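Local coordinates for acetylornithine aminotransferase (Aquifex aeolicus, PDB 2EH6), which catalyses transfer of an amino group from N(2)-acetyl-L-ornithine to 2-oxoglutarate in arginine biosynthesis, using pyridoxal 5'-phosphate as cofactor, at residues D212-G217 and A238-L243; K88-N93 and G250-R255; S126-T131 and G175-V180; I218-E223 and R352-L357; S134-G139 and P149-F154. One frame throughout, in Å; residues are numbered along the deposited sequence.

Contact 1: residues D212-G217 and A238-L243; sequences DEVQTG and ALAKGL. With PLP (pyridoxal-5'-phosphate), chain C.
Val214 and Lys241 touch across this contact, CG1 to NZ, and both close on the pyridine ring of PLP. The isopropyl group of Val214 lies flat against one face, its CG1 3.6 Å from PLP C4, while the opposite face belongs to Phe127. At the edge, near the ring plane, Asp212 sets OD2 2.8 Å from PLP N1, and CB of Gln215 sits beside the PLP hydroxyl, O3. At C4 the link is covalent: Lys241 NZ is bonded to PLP C4A at 1.4 Å, consistent with the internal Schiff base of the resting enzyme. The lysine chain runs extended until it bends at its last torsion (chi4 82°), crossing Val214 at about a right angle.

This is the heart of a fold type I aminotransferase, where neighbouring parallel strands, here paired at Asp212 and Ala238, deliver the aspartate and the lysine to the cofactor. Asp212 is itself held in place. Its OD1 accepts from Val214 N at 2.9 Å and 161°, an Asx turn, and OD2 is hydrogen-bonded to His128 ND1. Beyond the bridge the regular pairing stops, though Val214 and Leu239 still lie close; Glu213 N reaches Ala238 O at 2.7 Å, but the bond is bent and weak. Water then fills in between the backbones: one molecule accepts from Ala240 N at 2.7 Å and donates to Glu213 O, and a second donates to Val214 O and accepts weakly from Gly242 N. Val214 CG1 also packs on Ala240 CB at 3.8 Å. Thr270 of the second subunit also packs on Lys241 and hydrogen-bonds to PLP.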
# COMPACT_ATOMS: atom_id res chain seq x y z
N ASP A 212 13.35 6.70 8.68
CA ASP A 212 12.21 6.79 7.79
C ASP A 212 12.49 7.91 6.79
O ASP A 212 12.41 9.08 7.13
CB ASP A 212 10.96 7.15 8.61
CG ASP A 212 9.70 7.25 7.75
OD1 ASP A 212 9.83 7.48 6.53
OD2 ASP A 212 8.60 7.10 8.30
N GLU A 213 12.84 7.54 5.55
CA GLU A 213 13.12 8.55 4.53
C GLU A 213 12.00 8.67 3.50
O GLU A 213 12.22 9.11 2.37
CB GLU A 213 14.45 8.26 3.84
CG GLU A 213 15.64 8.44 4.79
CD GLU A 213 16.64 9.47 4.30
OE1 GLU A 213 16.23 10.41 3.57
OE2 GLU A 213 17.82 9.34 4.66
N VAL A 214 10.79 8.28 3.89
CA VAL A 214 9.64 8.35 2.98
C VAL A 214 9.45 9.76 2.46
O VAL A 214 9.18 9.96 1.28
CB VAL A 214 8.35 7.89 3.70
CG1 VAL A 214 7.11 8.29 2.89
CG2 VAL A 214 8.38 6.38 3.88
N GLN A 215 9.61 10.74 3.35
CA GLN A 215 9.45 12.14 2.99
C GLN A 215 10.76 12.82 2.59
O GLN A 215 10.79 13.60 1.64
CB GLN A 215 8.82 12.90 4.16
CG GLN A 215 8.89 14.41 4.03
CD GLN A 215 7.59 15.04 3.55
OE1 GLN A 215 6.88 15.68 4.33
NE2 GLN A 215 7.27 14.85 2.27
N THR A 216 11.84 12.53 3.31
CA THR A 216 13.14 13.15 3.02
C THR A 216 13.93 12.49 1.90
O THR A 216 14.85 13.09 1.36
CB THR A 216 14.06 13.13 4.26
OG1 THR A 216 14.32 11.77 4.63
CG2 THR A 216 13.42 13.86 5.44
N GLY A 217 13.58 11.26 1.57
CA GLY A 217 14.32 10.54 0.55
C GLY A 217 14.21 10.95 -0.90
O GLY A 217 13.34 11.74 -1.29
N ALA A 238 13.44 3.56 5.10
CA ALA A 238 12.16 3.37 4.41
C ALA A 238 12.03 4.48 3.38
O ALA A 238 12.39 5.62 3.65
CB ALA A 238 11.00 3.42 5.41
N LEU A 239 11.53 4.13 2.19
CA LEU A 239 11.38 5.10 1.11
C LEU A 239 10.01 4.97 0.47
O LEU A 239 9.40 3.91 0.52
CB LEU A 239 12.44 4.86 0.03
CG LEU A 239 13.92 4.97 0.40
CD1 LEU A 239 14.75 4.28 -0.67
CD2 LEU A 239 14.32 6.44 0.56
N ALA A 240 9.55 6.06 -0.14
CA ALA A 240 8.27 6.07 -0.84
C ALA A 240 8.05 7.45 -1.44
O ALA A 240 8.99 8.13 -1.84
CB ALA A 240 7.12 5.71 0.11
N LYS A 241 6.79 7.87 -1.50
CA LYS A 241 6.43 9.16 -2.06
C LYS A 241 7.19 9.51 -3.35
O LYS A 241 6.97 8.90 -4.40
CB LYS A 241 6.61 10.26 -1.01
CG LYS A 241 5.60 10.16 0.15
CD LYS A 241 5.48 11.46 0.94
CE LYS A 241 4.27 11.43 1.89
NZ LYS A 241 4.64 10.70 3.13
N GLY A 242 8.10 10.48 -3.25
CA GLY A 242 8.86 10.95 -4.41
C GLY A 242 9.58 9.93 -5.28
O GLY A 242 9.93 10.23 -6.43
N LEU A 243 9.82 8.74 -4.74
CA LEU A 243 10.50 7.67 -5.47
C LEU A 243 9.80 7.27 -6.77
O LEU A 243 10.46 6.92 -7.76
CB LEU A 243 10.63 6.44 -4.57
CG LEU A 243 11.17 5.15 -5.18
CD1 LEU A 243 12.58 5.37 -5.74
CD2 LEU A 243 11.20 4.08 -4.11
N1 PLP C . 6.45 8.25 6.98
C2 PLP C . 6.81 9.51 6.68
C2A PLP C . 8.06 10.10 7.26
C3 PLP C . 6.01 10.28 5.81
O3 PLP C . 6.37 11.57 5.49
C4 PLP C . 4.82 9.70 5.26
C4A PLP C . 4.00 10.51 4.33
C5 PLP C . 4.48 8.34 5.62
C6 PLP C . 5.33 7.65 6.49
C5A PLP C . 3.23 7.67 5.08
O4P PLP C . 3.43 7.32 3.70
P PLP C . 2.09 6.62 3.12
O1P PLP C . 2.34 6.27 1.70
O2P PLP C . 1.73 5.29 3.93
O3P PLP C . 0.87 7.65 3.23
O HOH W 1 11.28 8.17 -0.25
O HOH W 2 10.30 11.03 -1.12

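Contact 2: residues K88-N93 and G250-R255; sequences KVFFAN and GAILAR
Ala251 pushes its methyl into the notch between Val89 and Phe91: CB stands 3.9 Å from Val89 CG1 and just as far from Phe91 CD1. Val89 CG1 also covers the centre of one face of the Phe91 ring, 3.7 Å above its plane, closing one side of the notch. Next along this face Val89 turns its other branch to Leu253, CG2 to CG at 3.9 Å. Helix 70-81 covers Val89 and Phe91 from the same side.

On the reverse face Ile252 presses CG1 against Phe90 CB at 3.8 Å. That branch stands between the backbone N and the carbonyl carbon (chi1 58°), near the plane of the Phe90 ring at its edge. Here helix 95-112 packs on both residues through Ala101.

The strands come unusually close at one end. Ala92 faces Gly250 with only 4.5 Å between their CA atoms, although the pair is a hydrogen-bonded one, and a side chain on Gly250 would meet the Ala92 methyl. Ala92 N arrives 62° above the carbonyl plane of Gly250 O, and the return bond from Gly250 N to Ala92 O is weak.

Val89 also makes backbone hydrogen bonds to the second subunit. Within the large seven-stranded sheet, 250-255 is the single strand running against its neighbours, beside 87-92 at the margin, the strand pattern of fold type I PLP enzymes.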
# COMPACT_ATOMS: atom_id res chain seq x y z
N LYS A 88 20.14 -4.78 0.56
CA LYS A 88 19.12 -5.36 -0.30
C LYS A 88 17.83 -4.55 -0.15
O LYS A 88 17.68 -3.76 0.79
CB LYS A 88 18.87 -6.83 0.06
CG LYS A 88 20.05 -7.75 -0.27
CD LYS A 88 19.70 -9.21 -0.03
CE LYS A 88 20.85 -10.13 -0.43
NZ LYS A 88 21.32 -9.87 -1.81
N VAL A 89 16.91 -4.75 -1.08
CA VAL A 89 15.66 -3.99 -1.09
C VAL A 89 14.42 -4.87 -1.14
O VAL A 89 14.44 -5.95 -1.73
CB VAL A 89 15.63 -3.05 -2.34
CG1 VAL A 89 14.26 -2.36 -2.46
CG2 VAL A 89 16.74 -2.03 -2.25
N PHE A 90 13.35 -4.40 -0.50
CA PHE A 90 12.07 -5.08 -0.54
C PHE A 90 11.11 -4.00 -1.03
O PHE A 90 11.08 -2.92 -0.45
CB PHE A 90 11.59 -5.54 0.84
CG PHE A 90 10.13 -5.91 0.86
CD1 PHE A 90 9.68 -7.07 0.24
CD2 PHE A 90 9.18 -5.04 1.42
CE1 PHE A 90 8.31 -7.36 0.16
CE2 PHE A 90 7.82 -5.32 1.35
CZ PHE A 90 7.38 -6.49 0.71
N PHE A 91 10.34 -4.30 -2.07
CA PHE A 91 9.41 -3.31 -2.63
C PHE A 91 7.99 -3.40 -2.10
O PHE A 91 7.39 -4.47 -2.07
CB PHE A 91 9.39 -3.42 -4.15
CG PHE A 91 10.64 -2.90 -4.81
CD1 PHE A 91 10.89 -1.53 -4.86
CD2 PHE A 91 11.57 -3.78 -5.36
CE1 PHE A 91 12.06 -1.04 -5.46
CE2 PHE A 91 12.74 -3.30 -5.96
CZ PHE A 91 12.98 -1.92 -6.01
N ALA A 92 7.45 -2.25 -1.68
CA ALA A 92 6.09 -2.18 -1.17
C ALA A 92 5.30 -1.19 -2.04
O ALA A 92 5.75 -0.85 -3.14
CB ALA A 92 6.10 -1.72 0.29
N ASN A 93 4.16 -0.72 -1.56
CA ASN A 93 3.35 0.20 -2.37
C ASN A 93 3.15 1.57 -1.76
O ASN A 93 2.57 2.45 -2.39
CB ASN A 93 1.98 -0.41 -2.63
CG ASN A 93 2.07 -1.74 -3.32
OD1 ASN A 93 2.29 -1.81 -4.52
ND2 ASN A 93 1.91 -2.82 -2.55
N GLY A 250 6.91 1.94 -2.76
CA GLY A 250 7.53 2.07 -1.45
C GLY A 250 8.63 1.04 -1.38
O GLY A 250 8.72 0.15 -2.22
N ALA A 251 9.49 1.15 -0.38
CA ALA A 251 10.56 0.18 -0.23
C ALA A 251 11.37 0.39 1.02
O ALA A 251 11.37 1.47 1.61
CB ALA A 251 11.49 0.23 -1.44
N ILE A 252 12.03 -0.68 1.45
CA ILE A 252 12.93 -0.56 2.57
C ILE A 252 14.24 -1.07 2.00
O ILE A 252 14.25 -1.95 1.13
CB ILE A 252 12.54 -1.43 3.79
CG1 ILE A 252 12.46 -2.90 3.40
CG2 ILE A 252 11.25 -0.92 4.40
CD1 ILE A 252 12.37 -3.83 4.62
N LEU A 253 15.33 -0.47 2.45
CA LEU A 253 16.66 -0.86 2.01
C LEU A 253 17.35 -1.17 3.33
O LEU A 253 17.31 -0.36 4.26
CB LEU A 253 17.36 0.30 1.30
CG LEU A 253 18.62 -0.02 0.49
CD1 LEU A 253 19.08 1.22 -0.26
CD2 LEU A 253 19.73 -0.54 1.40
N ALA A 254 17.95 -2.36 3.42
CA ALA A 254 18.62 -2.78 4.65
C ALA A 254 19.99 -3.34 4.33
O ALA A 254 20.16 -4.05 3.34
CB ALA A 254 17.77 -3.83 5.37
N ARG A 255 20.96 -3.05 5.18
CA ARG A 255 22.29 -3.57 4.93
C ARG A 255 22.21 -5.10 4.94
O ARG A 255 21.34 -5.69 5.59
CB ARG A 255 23.29 -3.04 5.97
CG ARG A 255 23.02 -3.40 7.41
CD ARG A 255 23.99 -2.64 8.32
NE ARG A 255 23.88 -3.05 9.71
CZ ARG A 255 24.28 -4.23 10.18
NH1 ARG A 255 24.83 -5.12 9.36
NH2 ARG A 255 24.12 -4.53 11.46

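Contact 3: residues S126-T131 and G175-V180; sequences SFHGRT and GIIIEV. With PLP (pyridoxal-5'-phosphate), chain C.
Glu179 sets CG anti to its carbonyl carbon (chi1 -62°) and runs on extended, which carries its carboxylate across to the 126-131 loop. There OE2 accepts from Phe127 N at 3.0 Å, the N-H arriving 37° out of the carboxylate plane, and also rests close to CA and CB of Ser126. His128 likewise has its ring anti to the carbonyl carbon (chi1 -59°), and this turns it toward strand 173-178. Ile177 meets one face of the imidazole with CG2, 3.8 Å from the ring centroid in a CH-pi contact displaced toward the rim. His128 CE1 touches Glu179 CG at 3.7 Å, the ring and carboxylate planes being steeply inclined.

The loop that follows strand 119-123 meets the C-terminal end of the parallel strand 173-178, where fold type I enzymes place the cofactor. Phe127 turns the edge of its ring to one face of PLP, CD2 standing 3.8 Å from PLP C4. Glu179 OE1 lies 3.4 Å from the PLP methyl, C2A. An alanine in place of Glu179 would probably leave Phe127 N without its acceptor and open a gap beside His128 and that methyl, setting the loop freer to shift against the cofactor.

Both imidazole nitrogens are occupied. ND1 is hydrogen-bonded to Asp212, so His128 is a second-shell support for that residue, and NE2 meets a water 2.6 Å away in the ring plane. The same water donates to Ile177 O at 2.8 Å. Farther along the loop Arg130, predicted to bind the acetylornithine substrate, is hydrogen-bonded through NH1 to Gly265 O of the second subunit.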
# COMPACT_ATOMS: atom_id res chain seq x y z
N SER A 126 6.49 12.61 15.38
CA SER A 126 6.88 11.83 14.22
C SER A 126 5.64 11.33 13.50
O SER A 126 4.54 11.30 14.07
CB SER A 126 7.73 10.63 14.64
OG SER A 126 6.94 9.68 15.34
N PHE A 127 5.81 10.95 12.24
CA PHE A 127 4.71 10.41 11.45
C PHE A 127 5.28 9.33 10.57
O PHE A 127 6.09 9.62 9.70
CB PHE A 127 4.07 11.48 10.56
CG PHE A 127 2.87 10.98 9.83
CD1 PHE A 127 1.64 10.89 10.48
CD2 PHE A 127 2.98 10.49 8.53
CE1 PHE A 127 0.54 10.32 9.84
CE2 PHE A 127 1.89 9.91 7.89
CZ PHE A 127 0.67 9.82 8.55
N HIS A 128 4.86 8.09 10.79
CA HIS A 128 5.38 6.97 10.01
C HIS A 128 4.32 6.20 9.22
O HIS A 128 4.66 5.30 8.46
CB HIS A 128 6.14 6.02 10.94
CG HIS A 128 7.28 6.67 11.66
ND1 HIS A 128 8.37 7.19 10.99
CD2 HIS A 128 7.50 6.91 12.97
CE1 HIS A 128 9.21 7.73 11.87
NE2 HIS A 128 8.70 7.57 13.07
N GLY A 129 3.06 6.55 9.40
CA GLY A 129 2.01 5.85 8.68
C GLY A 129 0.77 5.59 9.51
O GLY A 129 0.77 5.79 10.73
N ARG A 130 -0.28 5.13 8.84
CA ARG A 130 -1.57 4.88 9.47
C ARG A 130 -1.94 3.42 9.73
O ARG A 130 -2.91 3.16 10.44
CB ARG A 130 -2.68 5.51 8.63
CG ARG A 130 -2.54 7.00 8.40
CD ARG A 130 -3.10 7.82 9.56
NE ARG A 130 -3.36 9.19 9.14
CZ ARG A 130 -4.14 10.04 9.80
NH1 ARG A 130 -4.75 9.67 10.92
NH2 ARG A 130 -4.33 11.27 9.32
N THR A 131 -1.23 2.48 9.11
CA THR A 131 -1.52 1.07 9.36
C THR A 131 -1.00 0.78 10.77
O THR A 131 -0.12 1.50 11.25
CB THR A 131 -0.87 0.14 8.30
OG1 THR A 131 0.52 0.46 8.16
CG2 THR A 131 -1.56 0.32 6.95
N GLY A 175 15.16 -1.55 18.15
CA GLY A 175 15.64 -0.48 17.32
C GLY A 175 15.05 0.88 17.61
O GLY A 175 14.10 1.02 18.39
N ILE A 176 15.64 1.89 16.98
CA ILE A 176 15.20 3.28 17.12
C ILE A 176 14.76 3.74 15.73
O ILE A 176 15.48 3.54 14.75
CB ILE A 176 16.34 4.17 17.63
CG1 ILE A 176 16.78 3.69 19.02
CG2 ILE A 176 15.89 5.62 17.68
CD1 ILE A 176 17.88 4.53 19.65
N ILE A 177 13.57 4.34 15.65
CA ILE A 177 13.00 4.82 14.39
C ILE A 177 12.97 6.34 14.39
O ILE A 177 12.45 6.96 15.32
CB ILE A 177 11.55 4.31 14.21
CG1 ILE A 177 11.52 2.79 14.35
CG2 ILE A 177 11.02 4.74 12.86
CD1 ILE A 177 10.11 2.21 14.40
N ILE A 178 13.50 6.96 13.33
CA ILE A 178 13.53 8.42 13.30
C ILE A 178 13.48 9.03 11.91
O ILE A 178 13.83 8.38 10.92
CB ILE A 178 14.81 8.91 14.01
CG1 ILE A 178 14.78 10.43 14.20
CG2 ILE A 178 16.04 8.48 13.20
CD1 ILE A 178 15.94 10.95 15.04
N GLU A 179 13.04 10.28 11.83
CA GLU A 179 13.01 11.03 10.58
C GLU A 179 14.13 12.06 10.75
O GLU A 179 14.15 12.75 11.76
CB GLU A 179 11.68 11.77 10.40
CG GLU A 179 10.46 10.87 10.32
CD GLU A 179 9.19 11.63 10.61
OE1 GLU A 179 8.71 12.37 9.73
OE2 GLU A 179 8.67 11.48 11.74
N VAL A 180 15.05 12.16 9.79
CA VAL A 180 16.13 13.13 9.89
C VAL A 180 15.52 14.52 10.06
O VAL A 180 16.03 15.36 10.81
CB VAL A 180 17.03 13.10 8.63
CG1 VAL A 180 18.03 14.24 8.67
CG2 VAL A 180 17.77 11.77 8.58
N1 PLP C . 6.45 8.25 6.98
C2 PLP C . 6.81 9.51 6.68
C2A PLP C . 8.06 10.10 7.26
C3 PLP C . 6.01 10.28 5.81
O3 PLP C . 6.37 11.57 5.49
C4 PLP C . 4.82 9.70 5.26
C4A PLP C . 4.00 10.51 4.33
C5 PLP C . 4.48 8.34 5.62
C6 PLP C . 5.33 7.65 6.49
C5A PLP C . 3.23 7.67 5.08
O4P PLP C . 3.43 7.32 3.70
P PLP C . 2.09 6.62 3.12
O1P PLP C . 2.34 6.27 1.70
O2P PLP C . 1.73 5.29 3.93
O3P PLP C . 0.87 7.65 3.23
O HOH W 3 10.29 8.61 14.88

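Contact 4: residues I218-E223 and R352-L357; sequences IGRTGE and RFLPPL
Arg220 reaches Pro355 with the end of its guanidinium, and both terminal nitrogens turn to the same carbonyl. NH1 gives Pro355 O the stronger bond, 2.8 Å long, lying close to the planes of both the carbonyl and the guanidinium. NH2 adds a weak one to Pro355 O at 3.1 Å. NH1 is also hydrogen-bonded to Leu319 O, so NH1 of this buried charge is shared between two backbone oxygens. Its faces are apolar: CD2 of Leu357 stands 3.6 Å above the middle of one, and CD2 of Leu354 lies 3.7 Å above the other, nearer the rim. Sandwiched this way and gripped at the edge, the group probably has little freedom to rotate. Bends at chi2 and chi3 (56° and 60°) fold the chain so that the guanidinium enters between the two leucines.

The contact ties the loop between strands 208-212 and 236-239 of the large sheet to the residues just after strand 350-353, which belongs to the other seven-stranded sheet. An alanine at Arg220 would probably leave the oxygens of Pro355 and Leu319 short of a donor and open a gap between Leu354 and Leu357.

Several backbone atoms of the two segments have partners of their own. Gly222 N donates to Gly219 O at 3.0 Å, closing a type I turn around Arg220 and Thr221, and Leu354 O is hydrogen-bonded to Ser35 OG. Gly222 O takes a hydrogen bond from Arg296 NH1. Ile218 O faces Leu357 CD1 at 3.5 Å; the same methyl lies against Gly219, where a side chain would be tight.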
# COMPACT_ATOMS: atom_id res chain seq x y z
N ILE A 218 15.12 10.40 -1.69
CA ILE A 218 15.18 10.62 -3.13
C ILE A 218 15.38 12.09 -3.54
O ILE A 218 14.60 12.63 -4.33
CB ILE A 218 13.92 10.04 -3.83
CG1 ILE A 218 13.55 8.68 -3.19
CG2 ILE A 218 14.20 9.82 -5.31
CD1 ILE A 218 14.66 7.62 -3.22
N GLY A 219 16.42 12.70 -2.99
CA GLY A 219 16.78 14.08 -3.31
C GLY A 219 16.07 15.26 -2.68
O GLY A 219 16.54 16.40 -2.80
N ARG A 220 14.96 15.02 -1.99
CA ARG A 220 14.19 16.10 -1.38
C ARG A 220 15.00 17.13 -0.58
O ARG A 220 14.71 18.32 -0.63
CB ARG A 220 13.09 15.51 -0.49
CG ARG A 220 12.31 16.53 0.34
CD ARG A 220 11.68 17.63 -0.51
NE ARG A 220 10.75 17.13 -1.51
CZ ARG A 220 10.12 17.90 -2.39
NH1 ARG A 220 10.33 19.21 -2.38
NH2 ARG A 220 9.31 17.38 -3.30
N THR A 221 16.03 16.68 0.15
CA THR A 221 16.82 17.61 0.95
C THR A 221 18.16 18.05 0.34
O THR A 221 18.94 18.74 1.00
CB THR A 221 17.10 17.03 2.35
OG1 THR A 221 18.03 15.95 2.25
CG2 THR A 221 15.82 16.54 3.00
N GLY A 222 18.43 17.68 -0.91
CA GLY A 222 19.69 18.08 -1.51
C GLY A 222 20.65 16.93 -1.72
O GLY A 222 21.58 17.02 -2.52
N GLU A 223 20.44 15.85 -0.97
CA GLU A 223 21.27 14.65 -1.09
C GLU A 223 20.30 13.53 -1.44
O GLU A 223 19.12 13.61 -1.12
CB GLU A 223 21.96 14.33 0.24
CG GLU A 223 23.03 15.33 0.67
CD GLU A 223 24.12 15.50 -0.37
OE1 GLU A 223 24.52 14.48 -0.99
OE2 GLU A 223 24.59 16.64 -0.57
N ARG A 352 4.47 24.44 5.16
CA ARG A 352 5.45 23.52 4.62
C ARG A 352 5.50 23.67 3.10
O ARG A 352 4.45 23.76 2.45
CB ARG A 352 5.08 22.08 5.00
CG ARG A 352 5.94 21.01 4.36
CD ARG A 352 5.62 19.62 4.89
NE ARG A 352 4.19 19.34 4.93
CZ ARG A 352 3.67 18.12 5.11
NH1 ARG A 352 4.47 17.07 5.27
NH2 ARG A 352 2.35 17.96 5.15
N PHE A 353 6.70 23.72 2.55
CA PHE A 353 6.89 23.88 1.11
C PHE A 353 7.60 22.65 0.56
O PHE A 353 8.68 22.30 1.02
CB PHE A 353 7.72 25.13 0.81
CG PHE A 353 7.23 26.36 1.52
CD1 PHE A 353 6.05 26.99 1.13
CD2 PHE A 353 7.93 26.87 2.61
CE1 PHE A 353 5.57 28.11 1.81
CE2 PHE A 353 7.47 28.00 3.30
CZ PHE A 353 6.28 28.62 2.89
N LEU A 354 6.98 21.99 -0.42
CA LEU A 354 7.54 20.79 -1.04
C LEU A 354 7.38 20.87 -2.55
O LEU A 354 6.72 20.04 -3.15
CB LEU A 354 6.82 19.55 -0.51
CG LEU A 354 7.00 19.22 0.97
CD1 LEU A 354 6.01 18.13 1.38
CD2 LEU A 354 8.44 18.78 1.22
N PRO A 355 7.98 21.88 -3.18
CA PRO A 355 7.86 22.01 -4.63
C PRO A 355 8.53 20.85 -5.37
O PRO A 355 9.34 20.12 -4.78
CB PRO A 355 8.54 23.34 -4.91
CG PRO A 355 9.62 23.38 -3.87
CD PRO A 355 8.86 22.93 -2.63
N PRO A 356 8.20 20.66 -6.65
CA PRO A 356 8.82 19.58 -7.42
C PRO A 356 10.32 19.85 -7.43
O PRO A 356 10.73 21.01 -7.34
CB PRO A 356 8.18 19.73 -8.80
CG PRO A 356 6.83 20.30 -8.47
CD PRO A 356 7.17 21.35 -7.45
N LEU A 357 11.13 18.82 -7.55
CA LEU A 357 12.57 19.03 -7.52
C LEU A 357 13.12 19.72 -8.77
O LEU A 357 14.29 20.12 -8.80
CB LEU A 357 13.29 17.70 -7.26
CG LEU A 357 12.82 16.97 -5.99
CD1 LEU A 357 13.69 15.75 -5.74
CD2 LEU A 357 12.88 17.92 -4.78

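Contact 5: residues S134-G139 and P149-F154; sequences SLSATG and PLVPGF
Ser136 carries the tight part of this contact, with Val151 on one side and Phe154 on the other. Its OG, anti to the carbonyl carbon (chi1 -59°), accepts from Val151 N at 2.9 Å with an angle of 149°. The same OG is hydrogen-bonded to Tyr132 O, one turn earlier in the helix, so the hydroxyl is held from two directions. CB of Leu150 crowds in as well, 3.2 Å from Ser136 OG. On the other side Ser136 CB sits over a face of the Phe154 ring, 3.9 Å from its centroid, a CH-pi contact shifted toward the rim. Phe154 CB rests 3.5 Å from Ser136 O, and the ring extends along the helix to Ala137, CD2 meeting CA at 3.7 Å.

Packing is looser toward Leu135. Here just the tips meet, CD2 of Leu135 to CD2 of Leu150 at 4.1 Å, with the side chains at about a right angle. Leu150 is partly exposed, as are Pro152 and Gly153 farther along, and the second subunit borders this side: its Lys104 packs on Leu135, and its Arg107 donates to Pro149 O.

At its end the helix is closed by Thr138, whose N and OG1 approach Ser134 O from opposite faces of the carbonyl plane, OG1 at 2.9 Å. The connection folds back on helix 132-137 before entering strand 154-157, which lies at one margin of the large sheet, with Phe154 packed on Ile103 and Arg107 of helix 95-112 in the same chain and meeting the ring of Phe120 from strand 119-123.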
# COMPACT_ATOMS: atom_id res chain seq x y z
N SER A 134 2.92 0.98 11.72
CA SER A 134 3.40 2.35 11.55
C SER A 134 2.68 3.31 12.47
O SER A 134 3.26 4.30 12.92
CB SER A 134 3.20 2.80 10.10
OG SER A 134 3.80 1.90 9.19
N LEU A 135 1.41 3.03 12.75
CA LEU A 135 0.64 3.89 13.62
C LEU A 135 1.22 3.83 15.02
O LEU A 135 1.23 4.82 15.74
CB LEU A 135 -0.83 3.45 13.65
CG LEU A 135 -1.77 4.34 14.47
CD1 LEU A 135 -1.73 5.76 13.92
CD2 LEU A 135 -3.19 3.80 14.43
N SER A 136 1.71 2.65 15.41
CA SER A 136 2.30 2.48 16.72
C SER A 136 3.61 3.26 16.84
O SER A 136 3.93 3.79 17.90
CB SER A 136 2.54 1.00 17.01
OG SER A 136 1.32 0.29 16.95
N ALA A 137 4.35 3.34 15.73
CA ALA A 137 5.62 4.08 15.72
C ALA A 137 5.39 5.59 15.68
O ALA A 137 6.23 6.37 16.11
CB ALA A 137 6.46 3.65 14.52
N THR A 138 4.24 5.99 15.13
CA THR A 138 3.89 7.40 15.03
C THR A 138 3.66 7.97 16.43
O THR A 138 2.74 7.56 17.14
CB THR A 138 2.63 7.56 14.15
OG1 THR A 138 2.96 7.15 12.81
CG2 THR A 138 2.14 8.99 14.13
N GLY A 139 4.50 8.93 16.81
CA GLY A 139 4.41 9.51 18.13
C GLY A 139 3.43 10.66 18.29
O GLY A 139 3.78 11.71 18.82
N PRO A 149 -6.10 -1.32 21.29
CA PRO A 149 -4.65 -1.35 21.55
C PRO A 149 -3.81 -1.42 20.28
O PRO A 149 -4.16 -2.11 19.32
CB PRO A 149 -4.48 -2.59 22.41
CG PRO A 149 -5.50 -3.51 21.82
CD PRO A 149 -6.71 -2.61 21.67
N LEU A 150 -2.68 -0.73 20.30
CA LEU A 150 -1.76 -0.71 19.17
C LEU A 150 -0.80 -1.89 19.34
O LEU A 150 -0.99 -2.73 20.22
CB LEU A 150 -0.96 0.59 19.17
CG LEU A 150 -1.80 1.86 19.25
CD1 LEU A 150 -0.88 3.07 19.32
CD2 LEU A 150 -2.72 1.95 18.03
N VAL A 151 0.22 -1.95 18.48
CA VAL A 151 1.20 -3.02 18.59
C VAL A 151 1.99 -2.68 19.85
O VAL A 151 2.41 -1.54 20.04
CB VAL A 151 2.16 -3.06 17.39
CG1 VAL A 151 3.19 -4.15 17.59
CG2 VAL A 151 1.38 -3.30 16.11
N PRO A 152 2.19 -3.66 20.74
CA PRO A 152 2.94 -3.40 21.97
C PRO A 152 4.42 -3.16 21.72
O PRO A 152 4.97 -3.62 20.72
CB PRO A 152 2.72 -4.68 22.79
CG PRO A 152 1.47 -5.29 22.21
CD PRO A 152 1.63 -5.03 20.74
N GLY A 153 5.05 -2.41 22.62
CA GLY A 153 6.48 -2.19 22.51
C GLY A 153 6.99 -0.87 21.97
O GLY A 153 8.18 -0.76 21.71
N PHE A 154 6.12 0.12 21.80
CA PHE A 154 6.57 1.40 21.28
C PHE A 154 6.50 2.52 22.32
O PHE A 154 5.50 2.66 23.03
CB PHE A 154 5.77 1.79 20.03
CG PHE A 154 5.98 0.88 18.86
CD1 PHE A 154 5.39 -0.38 18.82
CD2 PHE A 154 6.80 1.26 17.80
CE1 PHE A 154 5.61 -1.23 17.74
CE2 PHE A 154 7.03 0.41 16.72
CZ PHE A 154 6.43 -0.84 16.69

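Contacts 1, 2 and 3 all reach the large mixed sheet, with contact 2 at one margin and contact 5 leading into strand 154-157 at the other, their centres about 21 Å apart. Along the chain contact 2 spans contacts 3, 5 and 1: contact 5 falls within contact 3, and contact 3 closes before contact 1 opens. Contacts 1 and 3, centres about 11 Å apart, share PLP and the strand pairing of Asp212 with Ile178; contact 5 backs the loop of contact 3. Contacts 1 and 4 cross, 218-223 following straight on 212-217, and contact 4 leads to the second seven-stranded sheet. The cofactor site is thus tied to both sheets, and contacts 2, 3 and 5 meet the second subunit.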